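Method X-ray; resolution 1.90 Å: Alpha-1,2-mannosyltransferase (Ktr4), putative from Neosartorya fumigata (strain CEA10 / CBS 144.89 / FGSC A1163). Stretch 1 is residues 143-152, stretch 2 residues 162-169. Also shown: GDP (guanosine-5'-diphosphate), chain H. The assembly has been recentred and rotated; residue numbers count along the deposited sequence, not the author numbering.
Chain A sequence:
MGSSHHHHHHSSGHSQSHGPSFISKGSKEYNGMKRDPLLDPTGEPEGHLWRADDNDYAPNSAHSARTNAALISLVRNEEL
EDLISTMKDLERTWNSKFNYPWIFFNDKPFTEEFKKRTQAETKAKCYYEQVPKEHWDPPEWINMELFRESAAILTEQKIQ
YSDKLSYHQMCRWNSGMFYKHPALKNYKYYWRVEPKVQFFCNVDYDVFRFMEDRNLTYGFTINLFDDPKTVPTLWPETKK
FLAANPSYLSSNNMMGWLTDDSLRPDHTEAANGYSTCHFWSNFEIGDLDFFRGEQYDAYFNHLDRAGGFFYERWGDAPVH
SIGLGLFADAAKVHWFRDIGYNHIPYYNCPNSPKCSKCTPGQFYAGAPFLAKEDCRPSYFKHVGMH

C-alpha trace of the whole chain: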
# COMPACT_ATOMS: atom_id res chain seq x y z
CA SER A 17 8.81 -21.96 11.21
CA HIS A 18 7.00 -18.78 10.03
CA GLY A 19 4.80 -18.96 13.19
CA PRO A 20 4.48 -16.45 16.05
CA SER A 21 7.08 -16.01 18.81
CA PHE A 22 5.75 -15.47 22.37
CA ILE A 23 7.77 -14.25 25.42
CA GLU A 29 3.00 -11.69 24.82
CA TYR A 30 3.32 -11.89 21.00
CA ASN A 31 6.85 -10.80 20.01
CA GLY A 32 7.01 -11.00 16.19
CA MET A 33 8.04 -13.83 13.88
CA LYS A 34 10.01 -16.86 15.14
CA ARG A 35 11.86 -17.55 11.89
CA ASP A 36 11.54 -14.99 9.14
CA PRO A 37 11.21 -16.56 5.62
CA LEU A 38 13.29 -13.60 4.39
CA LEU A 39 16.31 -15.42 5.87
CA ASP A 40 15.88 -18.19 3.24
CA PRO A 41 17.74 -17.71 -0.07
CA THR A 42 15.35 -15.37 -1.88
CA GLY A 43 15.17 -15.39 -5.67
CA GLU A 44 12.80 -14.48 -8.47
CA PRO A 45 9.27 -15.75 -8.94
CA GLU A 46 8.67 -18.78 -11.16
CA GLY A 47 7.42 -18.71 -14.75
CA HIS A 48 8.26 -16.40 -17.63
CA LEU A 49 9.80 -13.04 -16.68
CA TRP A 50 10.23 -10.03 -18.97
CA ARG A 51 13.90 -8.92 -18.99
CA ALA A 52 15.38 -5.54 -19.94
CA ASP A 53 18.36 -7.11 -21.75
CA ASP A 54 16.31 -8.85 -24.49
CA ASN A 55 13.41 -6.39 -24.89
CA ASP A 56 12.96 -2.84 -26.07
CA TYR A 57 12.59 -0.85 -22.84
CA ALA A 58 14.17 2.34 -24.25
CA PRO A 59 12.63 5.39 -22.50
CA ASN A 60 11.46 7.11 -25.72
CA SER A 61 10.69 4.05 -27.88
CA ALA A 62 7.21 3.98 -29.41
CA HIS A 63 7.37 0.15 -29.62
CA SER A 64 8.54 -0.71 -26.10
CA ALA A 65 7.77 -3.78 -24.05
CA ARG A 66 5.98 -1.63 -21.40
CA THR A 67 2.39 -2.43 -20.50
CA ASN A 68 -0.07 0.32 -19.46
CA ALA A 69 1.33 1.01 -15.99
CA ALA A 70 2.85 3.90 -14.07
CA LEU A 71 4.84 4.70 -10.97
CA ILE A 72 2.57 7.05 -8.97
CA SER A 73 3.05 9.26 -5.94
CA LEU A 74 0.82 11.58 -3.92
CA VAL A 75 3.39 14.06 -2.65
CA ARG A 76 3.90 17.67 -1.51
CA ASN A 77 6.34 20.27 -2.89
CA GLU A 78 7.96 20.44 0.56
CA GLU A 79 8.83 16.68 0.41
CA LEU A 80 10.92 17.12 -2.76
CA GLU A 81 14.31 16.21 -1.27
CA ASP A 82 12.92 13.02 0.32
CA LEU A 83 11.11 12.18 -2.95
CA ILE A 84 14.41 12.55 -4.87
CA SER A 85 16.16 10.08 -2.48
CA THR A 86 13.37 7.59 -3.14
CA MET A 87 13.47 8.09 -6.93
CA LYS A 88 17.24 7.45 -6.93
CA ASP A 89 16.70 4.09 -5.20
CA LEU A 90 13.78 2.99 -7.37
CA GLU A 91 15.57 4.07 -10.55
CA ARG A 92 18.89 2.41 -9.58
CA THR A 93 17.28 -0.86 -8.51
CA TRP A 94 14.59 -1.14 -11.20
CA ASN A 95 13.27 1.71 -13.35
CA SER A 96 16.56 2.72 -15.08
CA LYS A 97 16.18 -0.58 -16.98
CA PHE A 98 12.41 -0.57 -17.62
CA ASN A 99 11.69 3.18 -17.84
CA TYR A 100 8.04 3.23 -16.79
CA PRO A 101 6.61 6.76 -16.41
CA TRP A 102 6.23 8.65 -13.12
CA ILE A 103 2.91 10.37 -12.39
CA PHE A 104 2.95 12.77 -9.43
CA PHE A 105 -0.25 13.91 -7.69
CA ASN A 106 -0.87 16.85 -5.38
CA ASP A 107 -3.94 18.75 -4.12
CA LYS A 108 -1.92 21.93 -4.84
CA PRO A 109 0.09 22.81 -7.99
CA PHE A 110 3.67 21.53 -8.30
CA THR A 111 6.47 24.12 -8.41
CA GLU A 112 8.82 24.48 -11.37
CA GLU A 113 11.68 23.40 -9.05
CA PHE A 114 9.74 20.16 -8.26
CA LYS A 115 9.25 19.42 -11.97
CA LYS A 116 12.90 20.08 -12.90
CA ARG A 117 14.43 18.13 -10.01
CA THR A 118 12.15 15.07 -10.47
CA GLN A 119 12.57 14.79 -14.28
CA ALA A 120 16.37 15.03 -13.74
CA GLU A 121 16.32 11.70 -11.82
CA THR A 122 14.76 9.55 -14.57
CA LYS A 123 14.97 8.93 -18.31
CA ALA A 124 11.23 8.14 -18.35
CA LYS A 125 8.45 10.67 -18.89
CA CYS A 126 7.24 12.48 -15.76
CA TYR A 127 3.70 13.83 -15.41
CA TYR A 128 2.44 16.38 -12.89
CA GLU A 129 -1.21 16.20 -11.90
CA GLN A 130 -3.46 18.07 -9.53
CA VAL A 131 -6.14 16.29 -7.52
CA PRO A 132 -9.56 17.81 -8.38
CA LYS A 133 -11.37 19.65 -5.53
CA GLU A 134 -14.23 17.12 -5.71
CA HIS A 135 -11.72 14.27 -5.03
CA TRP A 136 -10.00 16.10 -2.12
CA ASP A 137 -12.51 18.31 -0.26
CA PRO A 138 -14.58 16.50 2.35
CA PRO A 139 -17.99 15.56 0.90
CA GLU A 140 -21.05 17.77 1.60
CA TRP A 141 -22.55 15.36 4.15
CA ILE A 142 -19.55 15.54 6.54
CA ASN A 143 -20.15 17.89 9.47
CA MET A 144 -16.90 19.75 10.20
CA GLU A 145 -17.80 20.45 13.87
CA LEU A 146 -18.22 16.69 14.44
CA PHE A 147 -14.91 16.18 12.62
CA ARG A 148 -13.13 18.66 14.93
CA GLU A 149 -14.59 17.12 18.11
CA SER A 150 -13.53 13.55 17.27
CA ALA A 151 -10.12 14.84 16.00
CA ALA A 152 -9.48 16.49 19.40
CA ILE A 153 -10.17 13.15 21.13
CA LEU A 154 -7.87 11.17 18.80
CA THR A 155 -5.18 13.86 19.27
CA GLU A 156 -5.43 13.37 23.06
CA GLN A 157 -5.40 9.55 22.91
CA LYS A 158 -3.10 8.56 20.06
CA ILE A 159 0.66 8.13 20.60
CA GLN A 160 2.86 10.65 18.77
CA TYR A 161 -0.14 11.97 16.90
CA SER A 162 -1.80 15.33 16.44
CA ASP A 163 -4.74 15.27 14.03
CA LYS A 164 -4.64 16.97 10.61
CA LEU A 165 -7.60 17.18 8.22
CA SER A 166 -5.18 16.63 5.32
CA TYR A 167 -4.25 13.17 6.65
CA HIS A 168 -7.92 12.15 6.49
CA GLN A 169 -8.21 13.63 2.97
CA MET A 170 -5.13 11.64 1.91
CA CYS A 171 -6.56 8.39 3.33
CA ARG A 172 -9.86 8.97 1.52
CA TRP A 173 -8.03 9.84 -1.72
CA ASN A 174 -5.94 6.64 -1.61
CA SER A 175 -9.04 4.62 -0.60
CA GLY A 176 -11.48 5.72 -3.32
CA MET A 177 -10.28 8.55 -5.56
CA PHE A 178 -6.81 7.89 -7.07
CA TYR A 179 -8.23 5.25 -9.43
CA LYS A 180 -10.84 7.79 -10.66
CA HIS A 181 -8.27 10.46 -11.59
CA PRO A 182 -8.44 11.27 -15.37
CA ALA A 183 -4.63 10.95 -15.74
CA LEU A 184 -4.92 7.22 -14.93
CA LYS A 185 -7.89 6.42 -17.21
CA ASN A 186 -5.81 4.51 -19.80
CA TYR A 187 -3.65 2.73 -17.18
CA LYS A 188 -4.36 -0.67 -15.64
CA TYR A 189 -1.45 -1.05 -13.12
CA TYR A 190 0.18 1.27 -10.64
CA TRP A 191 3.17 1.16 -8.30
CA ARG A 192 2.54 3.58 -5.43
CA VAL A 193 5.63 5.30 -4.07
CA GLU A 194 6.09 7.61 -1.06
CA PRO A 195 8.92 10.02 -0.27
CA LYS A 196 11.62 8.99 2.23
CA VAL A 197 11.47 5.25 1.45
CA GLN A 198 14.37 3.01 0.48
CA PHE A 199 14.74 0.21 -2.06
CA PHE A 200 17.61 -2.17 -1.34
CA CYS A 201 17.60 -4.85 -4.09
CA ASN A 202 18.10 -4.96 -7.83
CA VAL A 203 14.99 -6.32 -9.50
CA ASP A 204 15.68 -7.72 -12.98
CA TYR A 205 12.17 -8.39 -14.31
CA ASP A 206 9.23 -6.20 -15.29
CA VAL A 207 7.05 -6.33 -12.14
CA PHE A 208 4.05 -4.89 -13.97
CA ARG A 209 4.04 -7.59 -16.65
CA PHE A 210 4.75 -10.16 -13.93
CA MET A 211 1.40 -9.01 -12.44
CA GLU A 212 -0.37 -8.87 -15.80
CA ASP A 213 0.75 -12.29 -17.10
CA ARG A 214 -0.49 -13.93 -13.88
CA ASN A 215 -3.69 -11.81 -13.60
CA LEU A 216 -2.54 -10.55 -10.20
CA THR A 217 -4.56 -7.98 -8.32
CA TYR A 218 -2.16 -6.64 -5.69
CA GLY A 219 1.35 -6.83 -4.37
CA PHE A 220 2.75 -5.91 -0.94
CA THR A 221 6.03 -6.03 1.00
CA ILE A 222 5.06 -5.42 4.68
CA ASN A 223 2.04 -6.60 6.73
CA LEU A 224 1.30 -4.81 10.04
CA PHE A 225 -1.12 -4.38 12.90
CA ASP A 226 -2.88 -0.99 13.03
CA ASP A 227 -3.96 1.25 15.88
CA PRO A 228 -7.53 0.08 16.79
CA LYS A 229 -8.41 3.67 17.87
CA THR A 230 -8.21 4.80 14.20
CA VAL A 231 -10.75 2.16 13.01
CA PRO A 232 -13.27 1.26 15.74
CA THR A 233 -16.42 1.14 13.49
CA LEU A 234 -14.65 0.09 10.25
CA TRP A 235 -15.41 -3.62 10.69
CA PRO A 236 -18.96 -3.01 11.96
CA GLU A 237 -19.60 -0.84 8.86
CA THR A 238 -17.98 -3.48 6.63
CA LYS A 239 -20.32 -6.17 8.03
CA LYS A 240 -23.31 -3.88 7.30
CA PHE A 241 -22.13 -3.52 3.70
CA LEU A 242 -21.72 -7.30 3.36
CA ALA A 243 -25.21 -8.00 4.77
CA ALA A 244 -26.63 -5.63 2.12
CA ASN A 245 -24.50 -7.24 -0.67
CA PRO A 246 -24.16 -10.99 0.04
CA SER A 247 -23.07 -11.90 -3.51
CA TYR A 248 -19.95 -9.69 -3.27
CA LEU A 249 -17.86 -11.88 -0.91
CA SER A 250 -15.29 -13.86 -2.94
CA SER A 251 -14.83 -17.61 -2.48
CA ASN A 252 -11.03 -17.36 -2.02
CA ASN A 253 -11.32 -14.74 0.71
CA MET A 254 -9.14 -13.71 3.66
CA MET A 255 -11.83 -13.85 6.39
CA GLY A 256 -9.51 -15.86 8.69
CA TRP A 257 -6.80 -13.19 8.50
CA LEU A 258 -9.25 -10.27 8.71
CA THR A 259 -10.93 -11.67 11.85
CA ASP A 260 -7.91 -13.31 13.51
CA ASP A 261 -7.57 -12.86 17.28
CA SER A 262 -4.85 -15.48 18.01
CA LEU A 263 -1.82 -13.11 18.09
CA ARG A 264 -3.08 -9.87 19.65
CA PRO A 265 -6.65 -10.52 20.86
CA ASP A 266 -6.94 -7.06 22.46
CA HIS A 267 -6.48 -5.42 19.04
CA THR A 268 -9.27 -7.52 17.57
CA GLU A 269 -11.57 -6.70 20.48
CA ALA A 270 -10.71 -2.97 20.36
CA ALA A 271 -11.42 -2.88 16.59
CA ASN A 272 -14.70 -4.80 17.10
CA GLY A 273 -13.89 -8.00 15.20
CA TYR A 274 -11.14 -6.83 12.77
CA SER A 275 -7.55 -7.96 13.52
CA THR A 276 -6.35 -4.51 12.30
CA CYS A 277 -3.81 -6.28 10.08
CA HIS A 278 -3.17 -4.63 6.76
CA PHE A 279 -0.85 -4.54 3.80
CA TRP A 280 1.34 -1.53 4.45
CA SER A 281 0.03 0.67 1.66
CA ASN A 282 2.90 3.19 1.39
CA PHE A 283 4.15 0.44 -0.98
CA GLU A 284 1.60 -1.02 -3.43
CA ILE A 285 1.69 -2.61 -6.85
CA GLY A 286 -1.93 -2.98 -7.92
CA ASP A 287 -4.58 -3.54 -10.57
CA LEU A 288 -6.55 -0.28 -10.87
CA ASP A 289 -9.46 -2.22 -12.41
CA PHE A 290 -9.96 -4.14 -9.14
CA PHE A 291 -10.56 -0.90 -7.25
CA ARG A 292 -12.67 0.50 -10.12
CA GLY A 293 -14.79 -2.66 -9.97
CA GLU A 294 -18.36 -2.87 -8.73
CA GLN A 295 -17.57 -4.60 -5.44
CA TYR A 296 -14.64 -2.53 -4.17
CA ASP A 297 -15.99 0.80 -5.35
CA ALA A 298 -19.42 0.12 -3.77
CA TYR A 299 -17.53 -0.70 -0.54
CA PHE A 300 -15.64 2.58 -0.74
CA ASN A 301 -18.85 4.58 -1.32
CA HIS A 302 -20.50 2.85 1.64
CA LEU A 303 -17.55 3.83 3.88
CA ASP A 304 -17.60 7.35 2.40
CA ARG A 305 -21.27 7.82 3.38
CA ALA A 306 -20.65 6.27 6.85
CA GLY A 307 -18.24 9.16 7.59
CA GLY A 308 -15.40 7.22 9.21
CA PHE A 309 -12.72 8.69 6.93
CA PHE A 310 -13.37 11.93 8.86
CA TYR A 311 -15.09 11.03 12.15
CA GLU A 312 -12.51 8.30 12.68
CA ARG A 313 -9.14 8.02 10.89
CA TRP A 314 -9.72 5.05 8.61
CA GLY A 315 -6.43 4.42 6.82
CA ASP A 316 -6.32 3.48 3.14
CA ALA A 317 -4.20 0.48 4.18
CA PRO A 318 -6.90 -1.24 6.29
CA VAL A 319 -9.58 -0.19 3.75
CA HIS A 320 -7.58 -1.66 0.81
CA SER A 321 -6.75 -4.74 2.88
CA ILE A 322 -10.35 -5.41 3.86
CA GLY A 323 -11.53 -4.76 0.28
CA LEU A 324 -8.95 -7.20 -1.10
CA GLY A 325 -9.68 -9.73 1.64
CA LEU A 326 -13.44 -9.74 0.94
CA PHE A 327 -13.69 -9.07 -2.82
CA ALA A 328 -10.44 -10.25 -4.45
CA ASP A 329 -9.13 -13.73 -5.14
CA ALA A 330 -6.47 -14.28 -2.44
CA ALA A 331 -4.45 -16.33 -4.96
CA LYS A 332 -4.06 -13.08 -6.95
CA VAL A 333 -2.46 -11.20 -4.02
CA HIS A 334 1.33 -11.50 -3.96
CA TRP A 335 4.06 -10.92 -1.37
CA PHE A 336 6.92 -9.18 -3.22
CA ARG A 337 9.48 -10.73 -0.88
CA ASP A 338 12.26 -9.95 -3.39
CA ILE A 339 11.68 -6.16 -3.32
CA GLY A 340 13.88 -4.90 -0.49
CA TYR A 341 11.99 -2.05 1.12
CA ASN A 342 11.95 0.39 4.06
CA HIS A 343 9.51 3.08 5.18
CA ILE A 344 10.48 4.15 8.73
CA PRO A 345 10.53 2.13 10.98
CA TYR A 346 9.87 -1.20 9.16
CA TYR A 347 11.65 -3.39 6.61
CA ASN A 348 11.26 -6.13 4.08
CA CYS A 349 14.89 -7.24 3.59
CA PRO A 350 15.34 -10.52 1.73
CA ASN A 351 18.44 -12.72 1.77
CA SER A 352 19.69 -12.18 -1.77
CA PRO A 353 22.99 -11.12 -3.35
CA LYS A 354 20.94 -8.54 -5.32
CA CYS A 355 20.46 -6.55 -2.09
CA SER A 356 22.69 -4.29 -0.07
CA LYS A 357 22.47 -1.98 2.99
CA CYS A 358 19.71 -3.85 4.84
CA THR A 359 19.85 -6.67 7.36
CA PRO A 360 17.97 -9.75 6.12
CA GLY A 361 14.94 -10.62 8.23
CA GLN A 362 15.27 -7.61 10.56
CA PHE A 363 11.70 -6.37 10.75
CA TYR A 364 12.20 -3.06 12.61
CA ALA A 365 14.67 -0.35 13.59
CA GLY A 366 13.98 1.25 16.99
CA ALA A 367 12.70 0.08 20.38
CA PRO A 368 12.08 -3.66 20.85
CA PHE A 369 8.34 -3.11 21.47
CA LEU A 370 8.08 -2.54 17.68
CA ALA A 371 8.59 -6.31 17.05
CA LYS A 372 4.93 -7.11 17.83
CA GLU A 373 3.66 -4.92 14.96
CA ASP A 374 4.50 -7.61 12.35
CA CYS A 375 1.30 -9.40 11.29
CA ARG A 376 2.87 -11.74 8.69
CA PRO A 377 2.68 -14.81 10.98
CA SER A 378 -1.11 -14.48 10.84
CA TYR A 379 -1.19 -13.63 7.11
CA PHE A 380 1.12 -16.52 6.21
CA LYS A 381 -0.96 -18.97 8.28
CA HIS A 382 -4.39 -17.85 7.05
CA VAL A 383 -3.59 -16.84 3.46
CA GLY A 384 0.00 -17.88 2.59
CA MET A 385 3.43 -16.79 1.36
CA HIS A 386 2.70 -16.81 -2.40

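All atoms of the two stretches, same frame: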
# COMPACT_ATOMS: atom_id res chain seq x y z
N ASN A 143 -20.05 16.73 8.59
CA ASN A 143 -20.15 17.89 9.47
C ASN A 143 -18.77 18.20 10.06
O ASN A 143 -18.20 17.37 10.77
CB ASN A 143 -21.16 17.60 10.59
CG ASN A 143 -21.41 18.81 11.47
OD1 ASN A 143 -20.60 19.15 12.33
ND2 ASN A 143 -22.55 19.45 11.26
N MET A 144 -18.26 19.39 9.77
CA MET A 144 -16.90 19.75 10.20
C MET A 144 -16.76 19.97 11.70
O MET A 144 -15.67 19.78 12.23
CB MET A 144 -16.37 20.96 9.41
CG MET A 144 -16.23 20.72 7.91
SD MET A 144 -15.33 19.21 7.49
CE MET A 144 -13.71 19.68 8.07
N GLU A 145 -17.84 20.37 12.40
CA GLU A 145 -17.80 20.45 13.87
C GLU A 145 -17.65 19.07 14.52
O GLU A 145 -16.90 18.92 15.49
CB GLU A 145 -19.01 21.17 14.47
CG GLU A 145 -18.73 22.62 14.81
CD GLU A 145 -19.95 23.38 15.31
OE1 GLU A 145 -20.72 22.83 16.14
OE2 GLU A 145 -20.14 24.54 14.86
N LEU A 146 -18.38 18.09 14.01
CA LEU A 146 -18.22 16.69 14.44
C LEU A 146 -16.82 16.18 14.13
O LEU A 146 -16.21 15.49 14.96
CB LEU A 146 -19.26 15.78 13.78
CG LEU A 146 -20.73 15.95 14.16
CD1 LEU A 146 -21.57 14.93 13.40
CD2 LEU A 146 -20.94 15.80 15.66
N PHE A 147 -16.30 16.50 12.94
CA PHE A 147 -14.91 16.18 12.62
C PHE A 147 -13.94 16.73 13.68
O PHE A 147 -13.08 15.99 14.17
CB PHE A 147 -14.50 16.69 11.23
CG PHE A 147 -13.01 16.73 11.04
CD1 PHE A 147 -12.32 15.55 10.80
CD2 PHE A 147 -12.29 17.91 11.19
CE1 PHE A 147 -10.94 15.55 10.68
CE2 PHE A 147 -10.90 17.91 11.07
CZ PHE A 147 -10.23 16.73 10.82
N ARG A 148 -14.07 18.01 14.01
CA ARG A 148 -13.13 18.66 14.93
C ARG A 148 -13.21 18.08 16.34
O ARG A 148 -12.18 17.93 17.01
CB ARG A 148 -13.34 20.18 14.97
CG ARG A 148 -12.76 20.89 13.75
CD ARG A 148 -12.77 22.41 13.90
NE ARG A 148 -14.12 22.96 13.75
CZ ARG A 148 -14.70 23.30 12.60
NH1 ARG A 148 -15.94 23.78 12.62
NH2 ARG A 148 -14.08 23.17 11.43
N GLU A 149 -14.41 17.73 16.79
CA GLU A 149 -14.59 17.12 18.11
C GLU A 149 -13.92 15.75 18.22
O GLU A 149 -13.22 15.48 19.19
CB GLU A 149 -16.08 17.02 18.45
CG GLU A 149 -16.71 18.38 18.71
CD GLU A 149 -18.22 18.32 18.92
OE1 GLU A 149 -18.82 19.40 19.10
OE2 GLU A 149 -18.79 17.22 18.91
N SER A 150 -14.15 14.87 17.24
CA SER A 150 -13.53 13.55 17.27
C SER A 150 -11.99 13.64 17.04
O SER A 150 -11.23 12.86 17.63
CB SER A 150 -14.22 12.60 16.28
OG SER A 150 -14.27 13.15 14.98
N ALA A 151 -11.55 14.60 16.23
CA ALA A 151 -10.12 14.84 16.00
C ALA A 151 -9.40 15.25 17.29
O ALA A 151 -8.29 14.79 17.55
CB ALA A 151 -9.91 15.89 14.91
N ALA A 152 -10.04 16.10 18.09
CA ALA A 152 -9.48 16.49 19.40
C ALA A 152 -9.32 15.28 20.32
O ALA A 152 -8.32 15.17 21.03
CB ALA A 152 -10.33 17.57 20.06
N SER A 162 -0.97 14.16 16.38
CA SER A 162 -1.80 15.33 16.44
C SER A 162 -2.56 15.41 15.11
O SER A 162 -1.96 15.40 14.03
CB SER A 162 -0.93 16.56 16.62
OG SER A 162 -1.74 17.68 16.84
N ASP A 163 -3.89 15.48 15.20
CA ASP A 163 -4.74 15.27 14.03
C ASP A 163 -4.58 16.39 13.00
O ASP A 163 -4.41 17.55 13.35
CB ASP A 163 -6.20 15.15 14.45
CG ASP A 163 -7.08 14.66 13.33
OD1 ASP A 163 -7.52 15.50 12.51
OD2 ASP A 163 -7.32 13.44 13.25
N LYS A 164 -4.63 16.02 11.72
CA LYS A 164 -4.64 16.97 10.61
C LYS A 164 -5.72 16.54 9.64
O LYS A 164 -5.76 15.36 9.26
CB LYS A 164 -3.31 16.92 9.85
CG LYS A 164 -2.15 17.62 10.53
CD LYS A 164 -0.88 16.76 10.56
CE LYS A 164 0.36 17.48 10.02
NZ LYS A 164 0.56 18.86 10.54
N LEU A 165 -6.56 17.48 9.21
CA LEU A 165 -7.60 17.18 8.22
C LEU A 165 -7.00 16.58 6.95
O LEU A 165 -7.58 15.67 6.37
CB LEU A 165 -8.42 18.44 7.87
CG LEU A 165 -9.51 18.27 6.80
CD1 LEU A 165 -10.54 17.22 7.19
CD2 LEU A 165 -10.18 19.61 6.54
N SER A 166 -5.85 17.10 6.53
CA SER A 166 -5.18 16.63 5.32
C SER A 166 -4.85 15.13 5.35
O SER A 166 -4.91 14.46 4.32
CB SER A 166 -3.92 17.46 5.06
OG SER A 166 -2.98 17.32 6.11
N TYR A 167 -4.52 14.60 6.53
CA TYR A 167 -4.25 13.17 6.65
C TYR A 167 -5.49 12.36 6.29
O TYR A 167 -5.40 11.36 5.56
CB TYR A 167 -3.75 12.78 8.05
CG TYR A 167 -3.11 11.43 8.03
CD1 TYR A 167 -1.77 11.28 7.66
CD2 TYR A 167 -3.84 10.28 8.33
CE1 TYR A 167 -1.18 10.03 7.62
CE2 TYR A 167 -3.25 9.02 8.29
CZ TYR A 167 -1.92 8.90 7.93
OH TYR A 167 -1.32 7.67 7.88
N HIS A 168 -6.65 12.80 6.79
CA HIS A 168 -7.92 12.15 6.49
C HIS A 168 -8.23 12.26 4.99
O HIS A 168 -8.70 11.30 4.38
CB HIS A 168 -9.07 12.77 7.29
CG HIS A 168 -8.95 12.63 8.78
ND1 HIS A 168 -9.73 11.75 9.51
CD2 HIS A 168 -8.19 13.29 9.68
CE1 HIS A 168 -9.43 11.87 10.80
NE2 HIS A 168 -8.50 12.79 10.92
N GLN A 169 -7.97 13.43 4.41
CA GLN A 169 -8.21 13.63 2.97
C GLN A 169 -7.32 12.71 2.13
O GLN A 169 -7.76 12.14 1.14
CB GLN A 169 -7.99 15.09 2.59
CG GLN A 169 -9.02 16.02 3.21
CD GLN A 169 -8.66 17.48 3.00
OE1 GLN A 169 -7.79 18.01 3.68
NE2 GLN A 169 -9.32 18.13 2.04
PB GDP H . 2.50 8.22 6.75
O1B GDP H . 3.28 8.81 7.90
O2B GDP H . 3.37 7.50 5.70
O3B GDP H . 1.26 7.44 7.13
O3A GDP H . 1.92 9.56 6.06
PA GDP H . 2.70 10.49 4.98
O1A GDP H . 2.84 11.89 5.52
O2A GDP H . 3.92 9.71 4.45
O5' GDP H . 1.52 10.55 3.89
C5' GDP H . 1.23 9.43 3.05
C4' GDP H . 1.44 9.80 1.58
O4' GDP H . 0.52 10.84 1.23
C3' GDP H . 2.81 10.38 1.27
O3' GDP H . 3.13 10.02 -0.09
C2' GDP H . 2.65 11.88 1.44
O2' GDP H . 3.56 12.62 0.62
C1' GDP H . 1.20 12.08 1.00
N9 GDP H . 0.41 13.14 1.67
C8 GDP H . -0.08 13.17 2.94
N7 GDP H . -0.81 14.30 3.13
C5 GDP H . -0.81 14.99 1.98
C6 GDP H . -1.37 16.26 1.48
O6 GDP H . -2.05 16.96 2.25
N1 GDP H . -1.14 16.62 0.20
C2 GDP H . -0.41 15.85 -0.64
N2 GDP H . -0.19 16.25 -1.92
N3 GDP H . 0.15 14.68 -0.24
C4 GDP H . -0.02 14.21 1.02

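The contact between the two stretches is small, burying 255 Å² in total, and no hydrogen bond crosses it. The helix 144-152 and the helix 165-169 run at 106° to each other, with axes no closer than 12.4 Å, so side chains must span the gap. Only near Ala151 and Asp163, whose CA atoms lie 5.7 Å apart, do the backbones draw close.

Aromatic packing centres on Phe147, which is buried and points toward the second stretch in the t rotamer. Its edge meets the face of His168: the ring planes stand at 86°, the centroids are 5.1 Å apart, and Phe147 CE1 lies 3.7 Å from His168 NE2. One face of the same phenyl ring is covered by Leu165, whose CD1 sits 3.9 Å from the Phe147 ring centroid and 21° off the ring normal, a CH-pi arrangement.

Apolar contacts extend this packing. Leu165 leaves its backbone sideways, yet its end reaches the first helix, with CD1 3.7 Å from Phe147 CZ and CD2 3.8 Å from Met144 CE. Met144 behaves likewise: its CA-to-CB bond is sideways, and an m, m, m conformation brings its methyl group nearer to the leucine.

Asp163 brings a carboxylate into the contact. Asp163 OD1 approaches carbon atoms of the first helix, lying 3.4 Å from Phe147 CZ and 3.4 Å from Ala151 CB; Ala151 touches no other residue of the second stretch. The other carboxylate oxygen, Asp163 OD2, accepts a nearly linear hydrogen bond from His168 NE2 (2.7 Å, 175°). This bond lies within the second stretch, but it ties together two residues that both touch Phe147, and His168 ND1 is hydrogen-bonded elsewhere in the structure. The imidazole is thus held at both nitrogens while its face receives the phenyl edge.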